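Glycerate dehydrogenase related protein (Thermoplasma acidophilum, PDB 3GVX) probably reduces 2-oxoacids such as glyoxylate or hydroxypyruvate with NAD(P)H. Local coordinates at residues B[11-16]-B[267-272]; B[37-42]-B[271-276]; B[104-107]-B[112-115]. All blocks are in the same frame, centred on the assembly; numbering follows the deposited sequence.

Interactions 1 and 2 lie side by side, their centres about 10 Å apart, and both use helix 266-279 near the end of the chain. Helix 11-20 and strand 37-40 come early in the sequence, so these two contacts bring the last helix back onto the first part of the chain and complete the domain built on the five-stranded sheet. Phe273 joins them, its ring reached by Val13 and Ile16 as well as by Val39. Interaction 3 is nested in sequence inside the loops closed by the other two, yet its centre is about 43 Å from that of interaction 1 and about 49 Å from that of interaction 2. It belongs to an arm that packs on the second subunit.

Interaction 1: residues B[11-16]-B[267-272]; sequences GHVREI and IAIQLA
Segments 11-16 and 267-272 are both helical and run the same general way, their axes 10.2 Å apart at closest approach and inclined by 37°. The nearest CA atoms pair Val13 with Ile269 and Ile16 with Gln270, and no hydrogen bond links the two segments, so side chains alone join them. Ile269 is met by both Val13 and Ile16. Ile269 CG1 meets Val13 CG1 at 4.0 Å, the two side chains crossing at about a right angle. The other branch of Ile269 receives the end of Ile16, with Ile16 CD1 4.1 Å from Ile269 CG2. Ile16 is thus split between two neighbours, for Ile16 CG2 lies 3.8 Å from Gln270 CG. The Gln270 chain is extended, with CG anti to the backbone N (chi1 -170°), which lays CG, next to CB, across the Ile16 CG2 methyl; the amide beyond makes a weak hydrogen bond from NE2 to Glu274 OE2. The contact is a partly exposed one near the protein surface. Helices 11-20 and 266-279 together cover one face of the five-stranded parallel sheet, an alpha/beta packing; Ile269 also rests on Ile56 in a loop, and Phe273 continues the apolar seam against helix 11-20.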
loop_
_atom_site.group_PDB
_atom_site.type_symbol
_atom_site.label_atom_id
_atom_site.label_comp_id
_atom_site.label_asym_id
_atom_site.label_seq_id
_atom_site.Cartn_x
_atom_site.Cartn_y
_atom_site.Cartn_z
ATOM N N GLY B 11 25.937 -14.377 14.235
ATOM C CA GLY B 11 26.436 -14.180 12.890
ATOM C C GLY B 11 25.441 -13.445 12.026
ATOM O O GLY B 11 25.839 -12.712 11.124
ATOM N N HIS B 12 24.150 -13.636 12.289
ATOM C CA HIS B 12 23.125 -12.939 11.520
ATOM C C HIS B 12 23.270 -11.447 11.788
ATOM O O HIS B 12 23.420 -10.631 10.872
ATOM C CB HIS B 12 21.726 -13.394 11.932
ATOM C CG HIS B 12 20.659 -13.006 10.958
ATOM N ND1 HIS B 12 19.328 -13.326 11.134
ATOM C CD2 HIS B 12 20.734 -12.350 9.775
ATOM C CE1 HIS B 12 18.631 -12.881 10.104
ATOM N NE2 HIS B 12 19.458 -12.286 9.267
ATOM N N VAL B 13 23.219 -11.110 13.068
ATOM C CA VAL B 13 23.365 -9.740 13.505
ATOM C C VAL B 13 24.683 -9.224 12.947
ATOM O O VAL B 13 24.737 -8.168 12.330
ATOM C CB VAL B 13 23.336 -9.682 15.048
ATOM C CG1 VAL B 13 23.449 -8.245 15.528
ATOM C CG2 VAL B 13 22.057 -10.369 15.572
ATOM N N ARG B 14 25.742 -10.000 13.119
ATOM C CA ARG B 14 27.046 -9.601 12.619
ATOM C C ARG B 14 27.099 -9.310 11.131
ATOM O O ARG B 14 27.697 -8.320 10.732
ATOM C CB ARG B 14 28.090 -10.647 12.978
ATOM C CG ARG B 14 28.884 -10.309 14.209
ATOM C CD ARG B 14 28.920 -11.449 15.183
ATOM N NE ARG B 14 30.122 -11.360 15.998
ATOM C CZ ARG B 14 30.192 -11.666 17.284
ATOM N NH1 ARG B 14 29.119 -12.083 17.925
ATOM N NH2 ARG B 14 31.342 -11.550 17.920
ATOM N N GLU B 15 26.477 -10.148 10.305
ATOM C CA GLU B 15 26.505 -9.886 8.866
ATOM C C GLU B 15 25.840 -8.565 8.546
ATOM O O GLU B 15 26.408 -7.729 7.848
ATOM C CB GLU B 15 25.813 -10.988 8.048
ATOM C CG GLU B 15 26.105 -10.813 6.550
ATOM C CD GLU B 15 25.297 -11.717 5.619
ATOM O OE1 GLU B 15 25.515 -11.633 4.387
ATOM O OE2 GLU B 15 24.456 -12.507 6.105
ATOM N N ILE B 16 24.623 -8.395 9.047
ATOM C CA ILE B 16 23.857 -7.165 8.863
ATOM C C ILE B 16 24.765 -5.994 9.197
ATOM O O ILE B 16 24.885 -5.032 8.433
ATOM C CB ILE B 16 22.658 -7.107 9.824
ATOM C CG1 ILE B 16 21.723 -8.280 9.550
ATOM C CG2 ILE B 16 21.977 -5.753 9.723
ATOM C CD1 ILE B 16 20.445 -8.267 10.353
ATOM N N ILE B 267 13.707 -6.596 11.752
ATOM C CA ILE B 267 14.102 -5.413 11.054
ATOM C C ILE B 267 14.619 -4.297 11.974
ATOM O O ILE B 267 15.369 -3.422 11.536
ATOM C CB ILE B 267 12.897 -5.005 10.174
ATOM C CG1 ILE B 267 13.326 -5.031 8.705
ATOM C CG2 ILE B 267 12.229 -3.744 10.692
ATOM C CD1 ILE B 267 14.688 -4.416 8.413
ATOM N N ALA B 268 14.233 -4.353 13.249
ATOM C CA ALA B 268 14.647 -3.364 14.249
ATOM C C ALA B 268 16.162 -3.264 14.365
ATOM O O ALA B 268 16.719 -2.177 14.320
ATOM C CB ALA B 268 14.035 -3.704 15.610
ATOM N N ILE B 269 16.830 -4.407 14.470
ATOM C CA ILE B 269 18.279 -4.410 14.606
ATOM C C ILE B 269 18.995 -3.749 13.434
ATOM O O ILE B 269 19.972 -3.036 13.625
ATOM C CB ILE B 269 18.816 -5.855 14.873
ATOM C CG1 ILE B 269 20.275 -5.779 15.345
ATOM C CG2 ILE B 269 18.603 -6.754 13.659
ATOM C CD1 ILE B 269 20.431 -5.099 16.713
ATOM N N GLN B 270 18.485 -3.937 12.221
ATOM C CA GLN B 270 19.103 -3.314 11.056
ATOM C C GLN B 270 18.935 -1.809 11.065
ATOM O O GLN B 270 19.859 -1.076 10.744
ATOM C CB GLN B 270 18.516 -3.867 9.767
ATOM C CG GLN B 270 19.275 -3.438 8.535
ATOM C CD GLN B 270 18.804 -4.170 7.300
ATOM O OE1 GLN B 270 18.528 -5.370 7.347
ATOM N NE2 GLN B 270 18.714 -3.455 6.187
ATOM N N LEU B 271 17.738 -1.358 11.417
ATOM C CA LEU B 271 17.458 0.075 11.487
ATOM C C LEU B 271 18.363 0.723 12.537
ATOM O O LEU B 271 18.805 1.858 12.367
ATOM C CB LEU B 271 15.977 0.321 11.821
ATOM C CG LEU B 271 14.967 -0.116 10.743
ATOM C CD1 LEU B 271 13.566 -0.193 11.344
ATOM C CD2 LEU B 271 15.032 0.844 9.550
ATOM N N ALA B 272 18.644 -0.013 13.612
ATOM C CA ALA B 272 19.517 0.481 14.676
ATOM C C ALA B 272 20.910 0.766 14.117
ATOM O O ALA B 272 21.439 1.855 14.296
ATOM C CB ALA B 272 19.590 -0.533 15.832
#

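Interaction 2: residues B[37-42]-B[271-276]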
loop_
_atom_site.group_PDB
_atom_site.type_symbol
_atom_site.label_atom_id
_atom_site.label_comp_id
_atom_site.label_asym_id
_atom_site.label_seq_id
_atom_site.Cartn_x
_atom_site.Cartn_y
_atom_site.Cartn_z
ATOM N N ALA B 37 31.059 4.989 18.717
ATOM C CA ALA B 37 29.676 4.592 18.752
ATOM C C ALA B 37 29.500 3.294 19.502
ATOM O O ALA B 37 30.304 2.360 19.395
ATOM C CB ALA B 37 29.132 4.481 17.341
ATOM N N GLN B 38 28.442 3.259 20.291
ATOM C CA GLN B 38 28.123 2.087 21.075
ATOM C C GLN B 38 26.670 1.724 20.833
ATOM O O GLN B 38 25.784 2.575 20.907
ATOM C CB GLN B 38 28.357 2.370 22.556
ATOM C CG GLN B 38 28.266 1.156 23.436
ATOM C CD GLN B 38 28.682 1.471 24.855
ATOM O OE1 GLN B 38 29.808 1.908 25.097
ATOM N NE2 GLN B 38 27.779 1.262 25.799
ATOM N N VAL B 39 26.425 0.461 20.520
ATOM C CA VAL B 39 25.065 -0.004 20.296
ATOM C C VAL B 39 24.728 -0.810 21.537
ATOM O O VAL B 39 25.493 -1.674 21.948
ATOM C CB VAL B 39 24.970 -0.896 19.046
ATOM C CG1 VAL B 39 23.511 -1.245 18.774
ATOM C CG2 VAL B 39 25.612 -0.192 17.851
ATOM N N ILE B 40 23.582 -0.530 22.135
ATOM C CA ILE B 40 23.216 -1.198 23.362
ATOM C C ILE B 40 21.780 -1.650 23.428
ATOM O O ILE B 40 20.951 -1.325 22.586
ATOM C CB ILE B 40 23.413 -0.246 24.563
ATOM C CG1 ILE B 40 22.308 0.815 24.541
ATOM C CG2 ILE B 40 24.768 0.464 24.479
ATOM C CD1 ILE B 40 22.271 1.733 25.759
ATOM N N LYS B 41 21.502 -2.401 24.475
ATOM C CA LYS B 41 20.161 -2.832 24.764
ATOM C C LYS B 41 19.784 -2.110 26.047
ATOM O O LYS B 41 18.962 -1.211 26.034
ATOM C CB LYS B 41 20.101 -4.339 24.965
ATOM C CG LYS B 41 20.373 -5.124 23.717
ATOM C CD LYS B 41 20.069 -6.577 23.948
ATOM C CE LYS B 41 20.304 -7.384 22.705
ATOM N NZ LYS B 41 19.917 -8.803 22.932
ATOM N N ASP B 42 20.441 -2.475 27.141
ATOM C CA ASP B 42 20.146 -1.885 28.430
ATOM C C ASP B 42 21.274 -1.126 29.085
ATOM O O ASP B 42 21.043 -0.198 29.834
ATOM C CB ASP B 42 19.660 -2.973 29.368
ATOM C CG ASP B 42 18.461 -3.704 28.819
ATOM O OD1 ASP B 42 18.219 -4.856 29.226
ATOM O OD2 ASP B 42 17.749 -3.127 27.977
ATOM N N LEU B 271 17.738 -1.358 11.417
ATOM C CA LEU B 271 17.458 0.075 11.487
ATOM C C LEU B 271 18.363 0.723 12.537
ATOM O O LEU B 271 18.805 1.858 12.367
ATOM C CB LEU B 271 15.977 0.321 11.821
ATOM C CG LEU B 271 14.967 -0.116 10.743
ATOM C CD1 LEU B 271 13.566 -0.193 11.344
ATOM C CD2 LEU B 271 15.032 0.844 9.550
ATOM N N ALA B 272 18.644 -0.013 13.612
ATOM C CA ALA B 272 19.517 0.481 14.676
ATOM C C ALA B 272 20.910 0.766 14.117
ATOM O O ALA B 272 21.439 1.855 14.296
ATOM C CB ALA B 272 19.590 -0.533 15.832
ATOM N N PHE B 273 21.495 -0.194 13.409
ATOM C CA PHE B 273 22.829 0.022 12.838
ATOM C C PHE B 273 22.831 1.103 11.783
ATOM O O PHE B 273 23.780 1.873 11.661
ATOM C CB PHE B 273 23.402 -1.263 12.214
ATOM C CG PHE B 273 23.722 -2.340 13.208
ATOM C CD1 PHE B 273 24.423 -2.061 14.364
ATOM C CD2 PHE B 273 23.313 -3.636 12.994
ATOM C CE1 PHE B 273 24.699 -3.053 15.289
ATOM C CE2 PHE B 273 23.593 -4.623 13.914
ATOM C CZ PHE B 273 24.284 -4.325 15.061
ATOM N N GLU B 274 21.759 1.149 11.010
ATOM C CA GLU B 274 21.635 2.143 9.970
ATOM C C GLU B 274 21.636 3.538 10.549
ATOM O O GLU B 274 22.270 4.432 10.000
ATOM C CB GLU B 274 20.384 1.892 9.130
ATOM C CG GLU B 274 20.587 0.745 8.163
ATOM C CD GLU B 274 19.377 0.452 7.278
ATOM O OE1 GLU B 274 18.236 0.748 7.679
ATOM O OE2 GLU B 274 19.567 -0.094 6.174
ATOM N N ASN B 275 20.957 3.730 11.672
ATOM C CA ASN B 275 20.953 5.050 12.269
ATOM C C ASN B 275 22.351 5.436 12.703
ATOM O O ASN B 275 22.689 6.608 12.717
ATOM C CB ASN B 275 20.023 5.146 13.477
ATOM C CG ASN B 275 19.771 6.587 13.882
ATOM O OD1 ASN B 275 19.957 6.972 15.039
ATOM N ND2 ASN B 275 19.341 7.395 12.918
ATOM N N VAL B 276 23.157 4.449 13.073
ATOM C CA VAL B 276 24.533 4.703 13.491
ATOM C C VAL B 276 25.346 5.247 12.326
ATOM O O VAL B 276 26.098 6.206 12.457
ATOM C CB VAL B 276 25.199 3.416 14.018
ATOM C CG1 VAL B 276 26.719 3.593 14.051
ATOM C CG2 VAL B 276 24.646 3.069 15.405
#
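Val39 has the most surface buried here, and it presents both methyls to the helix. Val39 CG2 reaches the edge of the Phe273 ring, 3.9 Å from Phe273 CE1, and Val39 CG1 is 4.1 Å from the same atom. Both methyls gather at this corner of the ring, CG2 near its plane and CG1 farther out of it on the same side. One turn of the helix farther on, Val276 CG2 stands 4.2 Å from Val39 CG2, so that this one valine methyl touches both Phe273 and Val276. The other branch of Val276, CG1, lies anti to the backbone N (chi1 163°) and meets Ala37 CB at 4.2 Å. Ala37 and Val39 are two apart, so both point to the helix, while Gln38 between them points away. Strand and helical segment run nearly antiparallel, at 164°, in a wholly apolar, buried contact. This is alpha/beta packing in a domain that sits beside the Rossmann-type one, probably as in other D-2-hydroxyacid dehydrogenases. Strand 37-40 is the middle strand of the parallel sheet, between strands 3-5 and 52-55: Val3 touches Ala37 and Val39, and Met52 touches Val276. Val13, Ala17 and Val20 of helix 11-20 close around Phe273.

Interaction 3: residues B[104-107]-B[112-115]; sequences NELM and FRQS
A Met-aromatic contact pins the loop that follows helix 100-108 back against the helix it has just left. Met107, a selenomethionine in this crystal, brings its SE atom to 3.7 Å from CD1 of Phe112. The selenium of Met107 stands 4.9 Å from the Phe112 ring centroid and 65° off the ring normal, an oblique approach that is neither squarely over the face nor in the plane. Met107 CE is looser, 4.2 Å from Phe112 CD1. The chain of Met107 is bent at both chi2 (-72°) and chi3 (-59°), and this folding swings the selenium round to Phe112, whose side chain lies alongside and points the same way. A second touch is made by Leu106. Leu106 CD2 meets the CD methylene of Arg113 at 3.7 Å, so the arginine contributes carbon here and not its charge. No hydrogen bond crosses between the two segments. The loop itself leads on to strand 124-128, and the Met107, Phe112 and Gln114 side of this corner packs against the second subunit: Met107 rests on Ile242 and Phe112 on Pro254 of that subunit, while Gln114 hydrogen-bonds to its Pro254 and Ser261. Helix 100-108 and its returning loop thus form part of the dimer interface.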
loop_
_atom_site.group_PDB
_atom_site.type_symbol
_atom_site.label_atom_id
_atom_site.label_comp_id
_atom_site.label_asym_id
_atom_site.label_seq_id
_atom_site.Cartn_x
_atom_site.Cartn_y
_atom_site.Cartn_z
ATOM N N ASN B 104 -14.248 -11.867 -1.926
ATOM C CA ASN B 104 -13.630 -13.145 -1.652
ATOM C C ASN B 104 -14.666 -14.150 -1.196
ATOM O O ASN B 104 -14.635 -15.309 -1.604
ATOM C CB ASN B 104 -12.524 -13.002 -0.617
ATOM C CG ASN B 104 -11.958 -14.332 -0.193
ATOM O OD1 ASN B 104 -12.197 -14.790 0.930
ATOM N ND2 ASN B 104 -11.200 -14.966 -1.085
ATOM N N GLU B 105 -15.579 -13.704 -0.344
ATOM C CA GLU B 105 -16.647 -14.575 0.118
ATOM C C GLU B 105 -17.449 -15.088 -1.065
ATOM O O GLU B 105 -17.743 -16.263 -1.155
ATOM C CB GLU B 105 -17.570 -13.846 1.078
ATOM C CG GLU B 105 -18.755 -14.668 1.488
ATOM C CD GLU B 105 -19.659 -13.900 2.434
ATOM O OE1 GLU B 105 -20.362 -12.962 1.994
ATOM O OE2 GLU B 105 -19.649 -14.227 3.632
ATOM N N LEU B 106 -17.809 -14.195 -1.973
ATOM C CA LEU B 106 -18.560 -14.575 -3.162
ATOM C C LEU B 106 -17.776 -15.515 -4.066
ATOM O O LEU B 106 -18.268 -16.567 -4.425
ATOM C CB LEU B 106 -19.038 -13.316 -3.921
ATOM C CG LEU B 106 -20.490 -12.846 -3.735
ATOM C CD1 LEU B 106 -20.968 -13.144 -2.341
ATOM C CD2 LEU B 106 -20.586 -11.387 -4.121
HETATM N N MSE B 107 -16.561 -15.140 -4.440
HETATM C CA MSE B 107 -15.732 -15.985 -5.305
HETATM C C MSE B 107 -15.550 -17.416 -4.785
HETATM O O MSE B 107 -15.576 -18.375 -5.543
HETATM C CB MSE B 107 -14.346 -15.353 -5.520
HETATM C CG MSE B 107 -14.345 -14.105 -6.366
HETATM SE SE MSE B 107 -14.646 -14.454 -8.111
HETATM C CE MSE B 107 -13.391 -15.498 -8.474
ATOM N N PHE B 112 -19.356 -15.515 -9.280
ATOM C CA PHE B 112 -18.531 -14.521 -9.941
ATOM C C PHE B 112 -19.352 -13.285 -10.123
ATOM O O PHE B 112 -20.277 -13.241 -10.923
ATOM C CB PHE B 112 -18.072 -14.984 -11.309
ATOM C CG PHE B 112 -17.086 -14.054 -11.956
ATOM C CD1 PHE B 112 -15.750 -14.110 -11.622
ATOM C CD2 PHE B 112 -17.486 -13.150 -12.917
ATOM C CE1 PHE B 112 -14.825 -13.282 -12.239
ATOM C CE2 PHE B 112 -16.557 -12.313 -13.540
ATOM C CZ PHE B 112 -15.228 -12.385 -13.197
ATOM N N ARG B 113 -19.002 -12.243 -9.404
ATOM C CA ARG B 113 -19.805 -11.075 -9.529
ATOM C C ARG B 113 -19.065 -9.775 -9.376
ATOM O O ARG B 113 -18.634 -9.398 -8.294
ATOM C CB ARG B 113 -20.901 -11.185 -8.526
ATOM C CG ARG B 113 -21.796 -10.063 -8.532
ATOM C CD ARG B 113 -22.230 -9.953 -7.142
ATOM N NE ARG B 113 -23.569 -9.418 -7.108
ATOM C CZ ARG B 113 -23.849 -8.174 -6.768
ATOM N NH1 ARG B 113 -22.872 -7.354 -6.424
ATOM N NH2 ARG B 113 -25.096 -7.752 -6.795
ATOM N N GLN B 114 -18.961 -9.078 -10.490
ATOM C CA GLN B 114 -18.231 -7.845 -10.521
ATOM C C GLN B 114 -18.947 -6.666 -9.942
ATOM O O GLN B 114 -20.161 -6.528 -10.028
ATOM C CB GLN B 114 -17.798 -7.536 -11.942
ATOM C CG GLN B 114 -17.032 -8.652 -12.555
ATOM C CD GLN B 114 -16.326 -8.212 -13.794
ATOM O OE1 GLN B 114 -16.908 -7.541 -14.643
ATOM N NE2 GLN B 114 -15.058 -8.577 -13.914
ATOM N N SER B 115 -18.141 -5.810 -9.351
ATOM C CA SER B 115 -18.628 -4.607 -8.747
ATOM C C SER B 115 -17.451 -3.649 -8.688
ATOM O O SER B 115 -16.301 -4.061 -8.622
ATOM C CB SER B 115 -19.153 -4.905 -7.351
ATOM O OG SER B 115 -19.757 -3.760 -6.811
#